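Local coordinates for protein cycloalternan-forming enzyme (Listeria monocytogenes serovar 1/2a, PDB 5F7U) that belongs to glycoside hydrolase family 31, with a TIM-barrel domain flanked by beta-rich domains, and binds glycans at several sites along its chain, at residues W402-Y416 with F425-P439. The protein carries 1 engineered substitution. Numbering follows the deposited sequence. Where two conformers were deposited one is given.
With GLC (alpha-D-glucopyranose), chain C; GLC (alpha-D-glucopyranose), chain F.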
ATOM      1  N   TRP A 402      21.296 -12.985  13.021  1.00 16.20           N
ATOM      2  CA  TRP A 402      21.147 -14.355  13.511  1.00 16.40           C
ATOM      3  C   TRP A 402      22.212 -15.308  12.984  1.00 16.68           C
ATOM      4  O   TRP A 402      22.473 -16.347  13.592  1.00 17.38           O
ATOM      5  CB  TRP A 402      19.743 -14.902  13.160  1.00 16.19           C
ATOM      6  CG  TRP A 402      19.541 -15.210  11.679  1.00 15.93           C
ATOM      7  CD1 TRP A 402      19.049 -14.355  10.720  1.00 15.35           C
ATOM      8  CD2 TRP A 402      19.792 -16.463  11.013  1.00 16.10           C
ATOM      9  NE1 TRP A 402      18.995 -14.995   9.501  1.00 15.38           N
ATOM     10  CE2 TRP A 402      19.458 -16.282   9.649  1.00 15.84           C
ATOM     11  CE3 TRP A 402      20.287 -17.725  11.435  1.00 16.73           C
ATOM     12  CZ2 TRP A 402      19.579 -17.311   8.700  1.00 16.08           C
ATOM     13  CZ3 TRP A 402      20.416 -18.748  10.486  1.00 16.98           C
ATOM     14  CH2 TRP A 402      20.057 -18.531   9.129  1.00 16.71           C
ATOM     15  N   SER A 403      22.784 -14.984  11.829  1.00 16.60           N
ATOM     16  CA  SER A 403      23.575 -15.960  11.097  1.00 17.02           C
ATOM     17  C   SER A 403      25.079 -15.756  11.248  1.00 17.53           C
ATOM     18  O   SER A 403      25.535 -14.815  11.897  1.00 17.29           O
ATOM     19  CB  SER A 403      23.177 -15.955   9.603  1.00 16.90           C
ATOM     20  OG  SER A 403      23.823 -14.902   8.916  1.00 17.06           O
ATOM     21  N   ASP A 404      25.839 -16.643  10.613  1.00 18.13           N
ATOM     22  CA  ASP A 404      27.295 -16.523  10.511  1.00 18.71           C
ATOM     23  C   ASP A 404      27.782 -15.295   9.717  1.00 18.82           C
ATOM     24  O   ASP A 404      28.984 -15.023   9.674  1.00 18.90           O
ATOM     25  CB  ASP A 404      27.879 -17.832   9.922  1.00 19.47           C
ATOM     26  CG  ASP A 404      27.409 -18.121   8.484  1.00 19.34           C
ATOM     27  OD1 ASP A 404      26.662 -17.316   7.880  1.00 19.33           O
ATOM     28  OD2 ASP A 404      27.801 -19.176   7.936  1.00 20.12           O
ATOM     29  N   GLU A 405      26.854 -14.580   9.075  1.00 18.74           N
ATOM     30  CA  GLU A 405      27.167 -13.390   8.240  1.00 19.09           C
ATOM     31  C   GLU A 405      28.121 -13.746   7.088  1.00 19.43           C
ATOM     32  O   GLU A 405      28.891 -12.896   6.608  1.00 19.11           O
ATOM     33  CB  GLU A 405      27.753 -12.244   9.098  1.00 19.78           C
ATOM     34  CG  GLU A 405      26.832 -11.771  10.233  1.00 20.58           C
ATOM     35  CD  GLU A 405      25.635 -10.975   9.718  1.00 20.66           C
ATOM     36  OE1 GLU A 405      25.719 -10.416   8.608  1.00 21.51           O
ATOM     37  OE2 GLU A 405      24.605 -10.890  10.429  1.00 21.48           O
ATOM     38  N   GLU A 406      28.060 -15.010   6.661  1.00 19.38           N
ATOM     39  CA  GLU A 406      28.840 -15.495   5.539  1.00 20.22           C
ATOM     40  C   GLU A 406      27.987 -16.295   4.572  1.00 19.75           C
ATOM     41  O   GLU A 406      27.891 -15.936   3.408  1.00 19.76           O
ATOM     42  CB  GLU A 406      30.014 -16.343   6.029  1.00 21.53           C
ATOM     43  CG  GLU A 406      31.057 -15.585   6.838  1.00 23.48           C
ATOM     44  CD  GLU A 406      31.819 -14.526   6.049  1.00 24.82           C
ATOM     45  OE1 GLU A 406      31.662 -14.397   4.810  1.00 25.46           O
ATOM     46  OE2 GLU A 406      32.591 -13.777   6.696  1.00 26.85           O
ATOM     47  N   THR A 407      27.390 -17.383   5.058  1.00 19.75           N
ATOM     48  CA  THR A 407      26.509 -18.217   4.241  1.00 19.63           C
ATOM     49  C   THR A 407      25.063 -17.716   4.302  1.00 19.24           C
ATOM     50  O   THR A 407      24.278 -17.953   3.388  1.00 19.59           O
ATOM     51  CB  THR A 407      26.491 -19.684   4.716  1.00 19.87           C
ATOM     52  OG1 THR A 407      25.899 -19.774   6.023  1.00 19.41           O
ATOM     53  CG2 THR A 407      27.922 -20.301   4.734  1.00 20.44           C
ATOM     54  N   TYR A 408      24.699 -17.101   5.425  1.00 19.12           N
ATOM     55  CA  TYR A 408      23.318 -16.683   5.707  1.00 18.52           C
ATOM     56  C   TYR A 408      22.305 -17.832   5.785  1.00 18.28           C
ATOM     57  O   TYR A 408      21.101 -17.603   5.669  1.00 18.09           O
ATOM     58  CB  TYR A 408      22.858 -15.551   4.759  1.00 18.42           C
ATOM     59  CG  TYR A 408      23.658 -14.310   4.999  1.00 18.84           C
ATOM     60  CD1 TYR A 408      23.318 -13.445   6.046  1.00 18.80           C
ATOM     61  CD2 TYR A 408      24.785 -14.032   4.230  1.00 19.71           C
ATOM     62  CE1 TYR A 408      24.078 -12.328   6.315  1.00 19.45           C
ATOM     63  CE2 TYR A 408      25.567 -12.911   4.488  1.00 20.24           C
ATOM     64  CZ  TYR A 408      25.193 -12.065   5.530  1.00 20.10           C
ATOM     65  OH  TYR A 408      25.967 -10.954   5.798  1.00 21.53           O
ATOM     66  N   TYR A 409      22.784 -19.066   5.965  1.00 18.17           N
ATOM     67  CA  TYR A 409      21.875 -20.150   6.313  1.00 18.04           C
ATOM     68  C   TYR A 409      22.323 -20.958   7.537  1.00 18.15           C
ATOM     69  O   TYR A 409      21.657 -21.926   7.913  1.00 18.67           O
ATOM     70  CB  TYR A 409      21.538 -21.040   5.098  1.00 18.19           C
ATOM     71  CG  TYR A 409      22.709 -21.781   4.503  1.00 18.84           C
ATOM     72  CD1 TYR A 409      23.155 -22.972   5.070  1.00 19.42           C
ATOM     73  CD2 TYR A 409      23.350 -21.306   3.348  1.00 18.85           C
ATOM     74  CE1 TYR A 409      24.238 -23.655   4.531  1.00 20.27           C
ATOM     75  CE2 TYR A 409      24.430 -21.991   2.792  1.00 19.41           C
ATOM     76  CZ  TYR A 409      24.863 -23.163   3.389  1.00 20.23           C
ATOM     77  OH  TYR A 409      25.919 -23.881   2.859  1.00 20.97           O
ATOM     78  N   ILE A 410      23.422 -20.528   8.165  1.00 18.02           N
ATOM     79  CA  ILE A 410      23.989 -21.185   9.346  1.00 18.19           C
ATOM     80  C   ILE A 410      23.955 -20.176  10.494  1.00 17.91           C
ATOM     81  O   ILE A 410      24.294 -19.002  10.304  1.00 17.38           O
ATOM     82  CB  ILE A 410      25.429 -21.674   9.082  1.00 18.81           C
ATOM     83  CG1 ILE A 410      25.430 -22.710   7.941  1.00 19.07           C
ATOM     84  CG2 ILE A 410      26.094 -22.244  10.351  1.00 19.05           C
ATOM     85  CD1 ILE A 410      26.820 -23.098   7.436  1.00 19.97           C
ATOM     86  N   TRP A 411      23.523 -20.648  11.666  1.00 17.94           N
ATOM     87  CA  TRP A 411      23.478 -19.846  12.889  1.00 17.85           C
ATOM     88  C   TRP A 411      24.853 -19.342  13.281  1.00 18.28           C
ATOM     89  O   TRP A 411      25.860 -20.072  13.176  1.00 18.67           O
ATOM     90  CB  TRP A 411      22.845 -20.650  14.039  1.00 18.23           C
ATOM     91  CG  TRP A 411      21.398 -20.806  13.808  1.00 18.08           C
ATOM     92  CD1 TRP A 411      20.782 -21.795  13.079  1.00 18.35           C
ATOM     93  CD2 TRP A 411      20.362 -19.899  14.227  1.00 17.58           C
ATOM     94  NE1 TRP A 411      19.407 -21.564  13.044  1.00 17.90           N
ATOM     95  CE2 TRP A 411      19.131 -20.412  13.737  1.00 17.43           C
ATOM     96  CE3 TRP A 411      20.353 -18.706  14.989  1.00 17.24           C
ATOM     97  CZ2 TRP A 411      17.904 -19.772  13.963  1.00 16.98           C
ATOM     98  CZ3 TRP A 411      19.118 -18.073  15.219  1.00 16.67           C
ATOM     99  CH2 TRP A 411      17.915 -18.619  14.702  1.00 16.73           C
ATOM    100  N   ASN A 412      24.899 -18.103  13.761  1.00 18.11           N
ATOM    101  CA  ASN A 412      26.157 -17.539  14.246  1.00 18.65           C
ATOM    102  C   ASN A 412      26.808 -18.432  15.309  1.00 19.56           C
ATOM    103  O   ASN A 412      26.118 -19.000  16.170  1.00 19.58           O
ATOM    104  CB  ASN A 412      25.939 -16.129  14.808  1.00 18.42           C
ATOM    105  CG  ASN A 412      27.180 -15.276  14.716  1.00 18.90           C
ATOM    106  OD1 ASN A 412      28.204 -15.711  14.151  1.00 19.45           O
ATOM    107  ND2 ASN A 412      27.101 -14.040  15.240  1.00 18.47           N
ATOM    108  N   ASN A 413      28.133 -18.572  15.207  1.00 20.21           N
ATOM    109  CA  ASN A 413      28.954 -19.363  16.149  1.00 21.49           C
ATOM    110  C   ASN A 413      28.786 -20.889  16.049  1.00 21.92           C
ATOM    111  O   ASN A 413      29.463 -21.627  16.785  1.00 23.06           O
ATOM    112  CB  ASN A 413      28.761 -18.949  17.635  1.00 21.57           C
ATOM    113  CG  ASN A 413      28.980 -17.462  17.912  1.00 21.49           C
ATOM    114  OD1 ASN A 413      28.423 -16.947  18.878  1.00 21.42           O
ATOM    115  ND2 ASN A 413      29.793 -16.777  17.102  1.00 21.77           N
ATOM    116  N   ALA A 414      27.931 -21.373  15.142  1.00 21.62           N
ATOM    117  CA  ALA A 414      27.756 -22.831  14.969  1.00 22.14           C
ATOM    118  C   ALA A 414      28.995 -23.432  14.319  1.00 23.01           C
ATOM    119  O   ALA A 414      29.574 -22.848  13.397  1.00 22.99           O
ATOM    120  CB  ALA A 414      26.513 -23.148  14.138  1.00 21.61           C
ATOM    121  N   THR A 415      29.406 -24.588  14.820  1.00 23.78           N
ATOM    122  CA  THR A 415      30.528 -25.317  14.218  1.00 24.76           C
ATOM    123  C   THR A 415      29.993 -26.588  13.574  1.00 25.27           C
ATOM    124  O   THR A 415      28.899 -27.045  13.928  1.00 25.29           O
ATOM    125  CB  THR A 415      31.648 -25.606  15.231  1.00 25.45           C
ATOM    126  OG1 THR A 415      31.129 -26.348  16.347  1.00 25.84           O
ATOM    127  CG2 THR A 415      32.277 -24.300  15.727  1.00 25.25           C
ATOM    128  N   TYR A 416      30.752 -27.127  12.613  1.00 25.92           N
ATOM    129  CA  TYR A 416      30.304 -28.221  11.727  1.00 26.35           C
ATOM    130  C   TYR A 416      31.462 -28.645  10.814  1.00 27.36           C
ATOM    131  O   TYR A 416      32.423 -27.885  10.627  1.00 27.50           O
ATOM    132  CB  TYR A 416      29.121 -27.762  10.849  1.00 25.38           C
ATOM    133  CG  TYR A 416      29.416 -26.478  10.093  1.00 24.46           C
ATOM    134  CD1 TYR A 416      30.041 -26.513   8.833  1.00 24.56           C
ATOM    135  CD2 TYR A 416      29.115 -25.225  10.650  1.00 23.65           C
ATOM    136  CE1 TYR A 416      30.334 -25.338   8.146  1.00 23.97           C
ATOM    137  CE2 TYR A 416      29.406 -24.045   9.967  1.00 22.98           C
ATOM    138  CZ  TYR A 416      30.013 -24.108   8.722  1.00 22.98           C
ATOM    139  OH  TYR A 416      30.295 -22.952   8.051  1.00 22.19           O
ATOM    140  N   PHE A 425      22.791 -29.100   4.838  1.00 25.72           N
ATOM    141  CA  PHE A 425      22.905 -29.498   6.241  1.00 25.50           C
ATOM    142  C   PHE A 425      21.546 -29.872   6.833  1.00 25.09           C
ATOM    143  O   PHE A 425      20.491 -29.406   6.362  1.00 24.56           O
ATOM    144  CB  PHE A 425      23.501 -28.357   7.083  1.00 24.75           C
ATOM    145  CG  PHE A 425      24.938 -28.053   6.779  1.00 25.19           C
ATOM    146  CD1 PHE A 425      25.279 -27.145   5.771  1.00 24.95           C
ATOM    147  CD2 PHE A 425      25.959 -28.665   7.504  1.00 25.73           C
ATOM    148  CE1 PHE A 425      26.615 -26.872   5.485  1.00 25.21           C
ATOM    149  CE2 PHE A 425      27.298 -28.389   7.221  1.00 26.15           C
ATOM    150  CZ  PHE A 425      27.625 -27.494   6.208  1.00 25.69           C
ATOM    151  N   SER A 426      21.587 -30.721   7.857  0.50 25.70           N
ATOM    152  CA  SER A 426      20.457 -30.968   8.745  0.50 25.71           C
ATOM    153  C   SER A 426      20.836 -30.333  10.082  0.50 25.43           C
ATOM    154  O   SER A 426      21.996 -29.898  10.249  0.50 25.48           O
ATOM    155  CB  SER A 426      20.218 -32.476   8.902  0.50 26.79           C
ATOM    156  OG  SER A 426      19.978 -33.088   7.648  0.50 27.31           O
ATOM    157  N   TYR A 427      19.873 -30.270  11.019  1.00 25.15           N
ATOM    158  CA  TYR A 427      20.113 -29.702  12.360  1.00 25.23           C
ATOM    159  C   TYR A 427      21.232 -30.425  13.150  1.00 26.59           C
ATOM    160  O   TYR A 427      22.054 -29.771  13.809  1.00 26.00           O
ATOM    161  CB  TYR A 427      18.829 -29.734  13.180  1.00 25.21           C
ATOM    162  CG  TYR A 427      18.853 -28.890  14.441  1.00 24.96           C
ATOM    163  CD1 TYR A 427      18.710 -27.504  14.372  1.00 24.38           C
ATOM    164  CD2 TYR A 427      19.002 -29.480  15.710  1.00 25.81           C
ATOM    165  CE1 TYR A 427      18.714 -26.724  15.522  1.00 24.07           C
ATOM    166  CE2 TYR A 427      19.020 -28.702  16.868  1.00 25.46           C
ATOM    167  CZ  TYR A 427      18.855 -27.325  16.765  1.00 24.73           C
ATOM    168  OH  TYR A 427      18.870 -26.516  17.884  1.00 24.78           O
ATOM    169  N   ASP A 428      21.241 -31.758  13.050  1.00 28.02           N
ATOM    170  CA  ASP A 428      22.209 -32.638  13.723  1.00 29.68           C
ATOM    171  C   ASP A 428      23.648 -32.458  13.267  1.00 29.12           C
ATOM    172  O   ASP A 428      24.567 -32.922  13.946  1.00 29.26           O
ATOM    173  CB  ASP A 428      21.824 -34.112  13.527  1.00 32.69           C
ATOM    174  CG  ASP A 428      20.563 -34.497  14.274  1.00 35.25           C
ATOM    175  OD1 ASP A 428      20.062 -33.688  15.088  1.00 37.09           O
ATOM    176  OD2 ASP A 428      20.056 -35.621  14.038  1.00 38.25           O
ATOM    177  N   ASP A 429      23.847 -31.822  12.111  1.00 27.66           N
ATOM    178  CA  ASP A 429      25.201 -31.563  11.605  1.00 27.17           C
ATOM    179  C   ASP A 429      25.933 -30.498  12.424  1.00 26.47           C
ATOM    180  O   ASP A 429      27.157 -30.412  12.377  1.00 26.72           O
ATOM    181  CB  ASP A 429      25.164 -31.157  10.122  1.00 26.81           C
ATOM    182  CG  ASP A 429      24.875 -32.332   9.186  1.00 27.47           C
ATOM    183  OD1 ASP A 429      25.332 -33.476   9.447  1.00 28.07           O
ATOM    184  OD2 ASP A 429      24.200 -32.108   8.161  1.00 27.12           O
ATOM    185  N   PHE A 430      25.186 -29.680  13.166  1.00 25.42           N
ATOM    186  CA  PHE A 430      25.776 -28.523  13.851  1.00 24.67           C
ATOM    187  C   PHE A 430      26.024 -28.778  15.319  1.00 25.32           C
ATOM    188  O   PHE A 430      25.283 -29.531  15.953  1.00 26.04           O
ATOM    189  CB  PHE A 430      24.874 -27.309  13.693  1.00 23.27           C
ATOM    190  CG  PHE A 430      24.668 -26.898  12.276  1.00 22.46           C
ATOM    191  CD1 PHE A 430      25.684 -26.234  11.571  1.00 22.14           C
ATOM    192  CD2 PHE A 430      23.454 -27.157  11.638  1.00 21.97           C
ATOM    193  CE1 PHE A 430      25.486 -25.836  10.252  1.00 21.68           C
ATOM    194  CE2 PHE A 430      23.252 -26.762  10.317  1.00 21.36           C
ATOM    195  CZ  PHE A 430      24.267 -26.088   9.627  1.00 21.34           C
ATOM    196  N   THR A 431      27.102 -28.189  15.827  1.00 25.42           N
ATOM    197  CA  THR A 431      27.313 -27.982  17.250  1.00 25.42           C
ATOM    198  C   THR A 431      27.034 -26.494  17.495  1.00 24.52           C
ATOM    199  O   THR A 431      27.704 -25.618  16.936  1.00 23.83           O
ATOM    200  CB  THR A 431      28.754 -28.345  17.652  1.00 26.54           C
ATOM    201  OG1 THR A 431      28.997 -29.714  17.329  1.00 27.28           O
ATOM    202  CG2 THR A 431      29.002 -28.138  19.145  1.00 26.97           C
ATOM    203  N   PHE A 432      26.038 -26.216  18.324  1.00 23.92           N
ATOM    204  CA  PHE A 432      25.620 -24.827  18.550  1.00 23.35           C
ATOM    205  C   PHE A 432      26.332 -24.237  19.761  1.00 23.62           C
ATOM    206  O   PHE A 432      26.426 -24.877  20.796  1.00 24.48           O
ATOM    207  CB  PHE A 432      24.100 -24.740  18.637  1.00 22.76           C
ATOM    208  CG  PHE A 432      23.418 -25.082  17.342  1.00 22.57           C
ATOM    209  CD1 PHE A 432      23.475 -24.197  16.260  1.00 21.90           C
ATOM    210  CD2 PHE A 432      22.735 -26.291  17.189  1.00 22.83           C
ATOM    211  CE1 PHE A 432      22.847 -24.506  15.051  1.00 21.78           C
ATOM    212  CE2 PHE A 432      22.100 -26.597  15.988  1.00 22.64           C
ATOM    213  CZ  PHE A 432      22.156 -25.709  14.923  1.00 21.87           C
ATOM    214  N   ASN A 433      26.884 -23.039  19.581  1.00 23.33           N
ATOM    215  CA  ASN A 433      27.800 -22.429  20.540  1.00 23.75           C
ATOM    216  C   ASN A 433      27.469 -20.957  20.759  1.00 23.22           C
ATOM    217  O   ASN A 433      26.732 -20.344  19.972  1.00 22.93           O
ATOM    218  CB  ASN A 433      29.251 -22.497  20.033  1.00 24.23           C
ATOM    219  CG  ASN A 433      29.695 -23.895  19.639  1.00 24.95           C
ATOM    220  OD1 ASN A 433      29.922 -24.756  20.490  1.00 25.62           O
ATOM    221  ND2 ASN A 433      29.865 -24.112  18.340  1.00 24.89           N
ATOM    222  N   GLY A 434      28.048 -20.395  21.817  1.00 23.64           N
ATOM    223  CA  GLY A 434      28.152 -18.939  21.974  1.00 22.98           C
ATOM    224  C   GLY A 434      26.806 -18.248  22.021  1.00 22.00           C
ATOM    225  O   GLY A 434      26.029 -18.476  22.930  1.00 22.19           O
ATOM    226  N   LYS A 435      26.534 -17.422  21.017  1.00 21.20           N
ATOM    227  CA  LYS A 435      25.321 -16.598  20.986  1.00 20.66           C
ATOM    228  C   LYS A 435      24.028 -17.387  20.777  1.00 20.23           C
ATOM    229  O   LYS A 435      22.941 -16.917  21.168  1.00 19.80           O
ATOM    230  CB  LYS A 435      25.468 -15.497  19.929  1.00 20.57           C
ATOM    231  CG  LYS A 435      26.556 -14.499  20.295  1.00 21.31           C
ATOM    232  CD  LYS A 435      26.911 -13.566  19.141  1.00 21.89           C
ATOM    233  CE  LYS A 435      28.059 -12.669  19.564  1.00 23.15           C
ATOM    234  NZ  LYS A 435      28.692 -12.000  18.392  1.00 24.21           N
ATOM    235  N   TRP A 436      24.149 -18.584  20.204  1.00 20.11           N
ATOM    236  CA  TRP A 436      22.990 -19.411  19.891  1.00 19.91           C
ATOM    237  C   TRP A 436      23.303 -20.845  20.243  1.00 20.89           C
ATOM    238  O   TRP A 436      23.726 -21.622  19.387  1.00 21.00           O
ATOM    239  CB  TRP A 436      22.620 -19.324  18.417  1.00 19.40           C
ATOM    240  CG  TRP A 436      22.443 -17.941  17.917  1.00 18.79           C
ATOM    241  CD1 TRP A 436      23.353 -17.223  17.192  1.00 18.59           C
ATOM    242  CD2 TRP A 436      21.316 -17.080  18.116  1.00 18.35           C
ATOM    243  NE1 TRP A 436      22.847 -15.976  16.903  1.00 18.07           N
ATOM    244  CE2 TRP A 436      21.610 -15.856  17.472  1.00 17.99           C
ATOM    245  CE3 TRP A 436      20.078 -17.220  18.780  1.00 18.38           C
ATOM    246  CZ2 TRP A 436      20.711 -14.783  17.455  1.00 17.40           C
ATOM    247  CZ3 TRP A 436      19.178 -16.148  18.761  1.00 17.97           C
ATOM    248  CH2 TRP A 436      19.504 -14.946  18.110  1.00 17.36           C
ATOM    249  N   THR A 437      23.089 -21.197  21.498  1.00 21.51           N
ATOM    250  CA  THR A 437      23.425 -22.555  21.948  1.00 22.56           C
ATOM    251  C   THR A 437      22.309 -23.565  21.630  1.00 22.87           C
ATOM    252  O   THR A 437      22.561 -24.775  21.627  1.00 23.27           O
ATOM    253  CB  THR A 437      23.719 -22.622  23.462  1.00 23.38           C
ATOM    254  OG1 THR A 437      22.542 -22.249  24.185  1.00 23.34           O
ATOM    255  CG2 THR A 437      24.894 -21.745  23.843  1.00 23.51           C
ATOM    256  N   ASP A 438      21.083 -23.080  21.390  1.00 22.29           N
ATOM    257  CA  ASP A 438      19.956 -23.974  21.100  1.00 22.80           C
ATOM    258  C   ASP A 438      18.901 -23.244  20.249  1.00 21.83           C
ATOM    259  O   ASP A 438      17.886 -22.814  20.794  1.00 21.34           O
ATOM    260  CB  ASP A 438      19.357 -24.499  22.425  1.00 24.13           C
ATOM    261  CG  ASP A 438      18.125 -25.393  22.234  1.00 24.98           C
ATOM    262  OD1 ASP A 438      17.859 -25.901  21.116  1.00 25.02           O
ATOM    263  OD2 ASP A 438      17.414 -25.589  23.248  1.00 26.53           O
ATOM    264  N   PRO A 439      19.141 -23.103  18.921  1.00 21.27           N
ATOM    265  CA  PRO A 439      18.177 -22.353  18.089  1.00 20.70           C
ATOM    266  C   PRO A 439      16.754 -22.938  18.109  1.00 20.86           C
ATOM    267  O   PRO A 439      15.761 -22.188  18.156  1.00 20.10           O
ATOM    268  CB  PRO A 439      18.790 -22.417  16.676  1.00 20.56           C
ATOM    269  CG  PRO A 439      20.248 -22.633  16.910  1.00 20.76           C
ATOM    270  CD  PRO A 439      20.325 -23.510  18.136  1.00 21.35           C
TER
HETATM  271  C1  GLC C   2      32.776 -23.289  11.055  1.00 31.93           C
HETATM  272  C2  GLC C   2      33.199 -24.758  10.900  1.00 30.73           C
HETATM  273  C3  GLC C   2      34.544 -24.884  10.178  1.00 30.50           C
HETATM  274  C4  GLC C   2      34.541 -24.117   8.858  1.00 30.04           C
HETATM  275  C5  GLC C   2      34.085 -22.664   9.060  1.00 29.76           C
HETATM  276  C6  GLC C   2      33.885 -21.954   7.729  1.00 28.82           C
HETATM  277  O2  GLC C   2      33.276 -25.389  12.180  1.00 28.50           O
HETATM  278  O3  GLC C   2      34.822 -26.263   9.915  1.00 32.92           O
HETATM  279  O4  GLC C   2      35.851 -24.131   8.287  1.00 30.11           O
HETATM  280  O5  GLC C   2      32.841 -22.617   9.782  1.00 30.60           O
HETATM  281  O6  GLC C   2      32.857 -22.623   6.985  1.00 27.48           O
HETATM  282  C1  GLC F   3      22.236  -5.307   8.434  1.00 25.64           C
HETATM  283  C2  GLC F   3      23.629  -5.071   7.833  1.00 27.55           C
HETATM  284  C3  GLC F   3      24.121  -6.303   7.063  1.00 27.41           C
HETATM  285  C4  GLC F   3      24.020  -7.567   7.916  1.00 26.07           C
HETATM  286  C5  GLC F   3      22.566  -7.711   8.390  1.00 24.53           C
HETATM  287  C6  GLC F   3      22.280  -8.973   9.194  1.00 23.74           C
HETATM  288  O2  GLC F   3      23.591  -3.966   6.928  1.00 29.08           O
HETATM  289  O3  GLC F   3      25.474  -6.110   6.633  1.00 28.66           O
HETATM  290  O4  GLC F   3      24.423  -8.697   7.131  1.00 26.18           O
HETATM  291  O5  GLC F   3      22.197  -6.549   9.160  1.00 23.89           O
HETATM  292  O6  GLC F   3      22.929  -8.869  10.464  1.00 23.42           O
HETATM  293  O   HOH W   1      25.586 -21.636  17.367  1.00 18.13           O
HETATM  294  O   HOH W   2      24.293 -13.543  16.038  1.00 18.75           O
HETATM  295  O   HOH W   3      30.605 -13.786  17.494  1.00 28.05           O
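Thr-415 and Thr-431 pair as a single antiparallel, hydrogen-bonded bridge: Thr-415 N reaches Thr-431 O at 2.9 Å, and Thr-431 N returns to Thr-415 O. Otherwise both segments are mostly loop, with a type II turn at 411-414 facing a type II' turn at 433-436. Asn-413 joins the turns. Its OD1 takes the N-H of Lys-435 on a lone pair at 2.9 Å, nearly straight at 171°, while its backbone O receives Asn-433 ND2 at 3.0 Å. That same ND2 also gives a longer bond to Thr-415 OG1, and both acceptors lie close to the Asn-433 amide plane. Water 2 bridges Asn-412 ND2 and Trp-436 NE1.

Trp-411 is clamped between Pro-439, whose CB sits 3.7 Å from the centroid of its five-membered ring, and Trp-402 on the opposite face. Its CE3 edge points into the face of Trp-436, an edge-to-face pair with planes at 62°. In a second aromatic cluster, Tyr-416 meets Phe-425 through CD1 and Phe-430 through CD2. With CG held between backbone N and carbonyl carbon (chi1 53°), Tyr-416 packs one ring face on the chain C glucose, and its OH lies 2.8 Å from that sugar's O6; its backbone N and O bind the sugar too.

Both segments belong to the long excursion between barrel strand 396-399 and helix 439-448, which Asp-438 caps at its N-terminus. Leu-455 of strand 452-457 and Leu-525 of helix 523-527 pack against Trp-402 and Trp-411, while Gln-470 of helix 469-481 touches Tyr-416 and Phe-425.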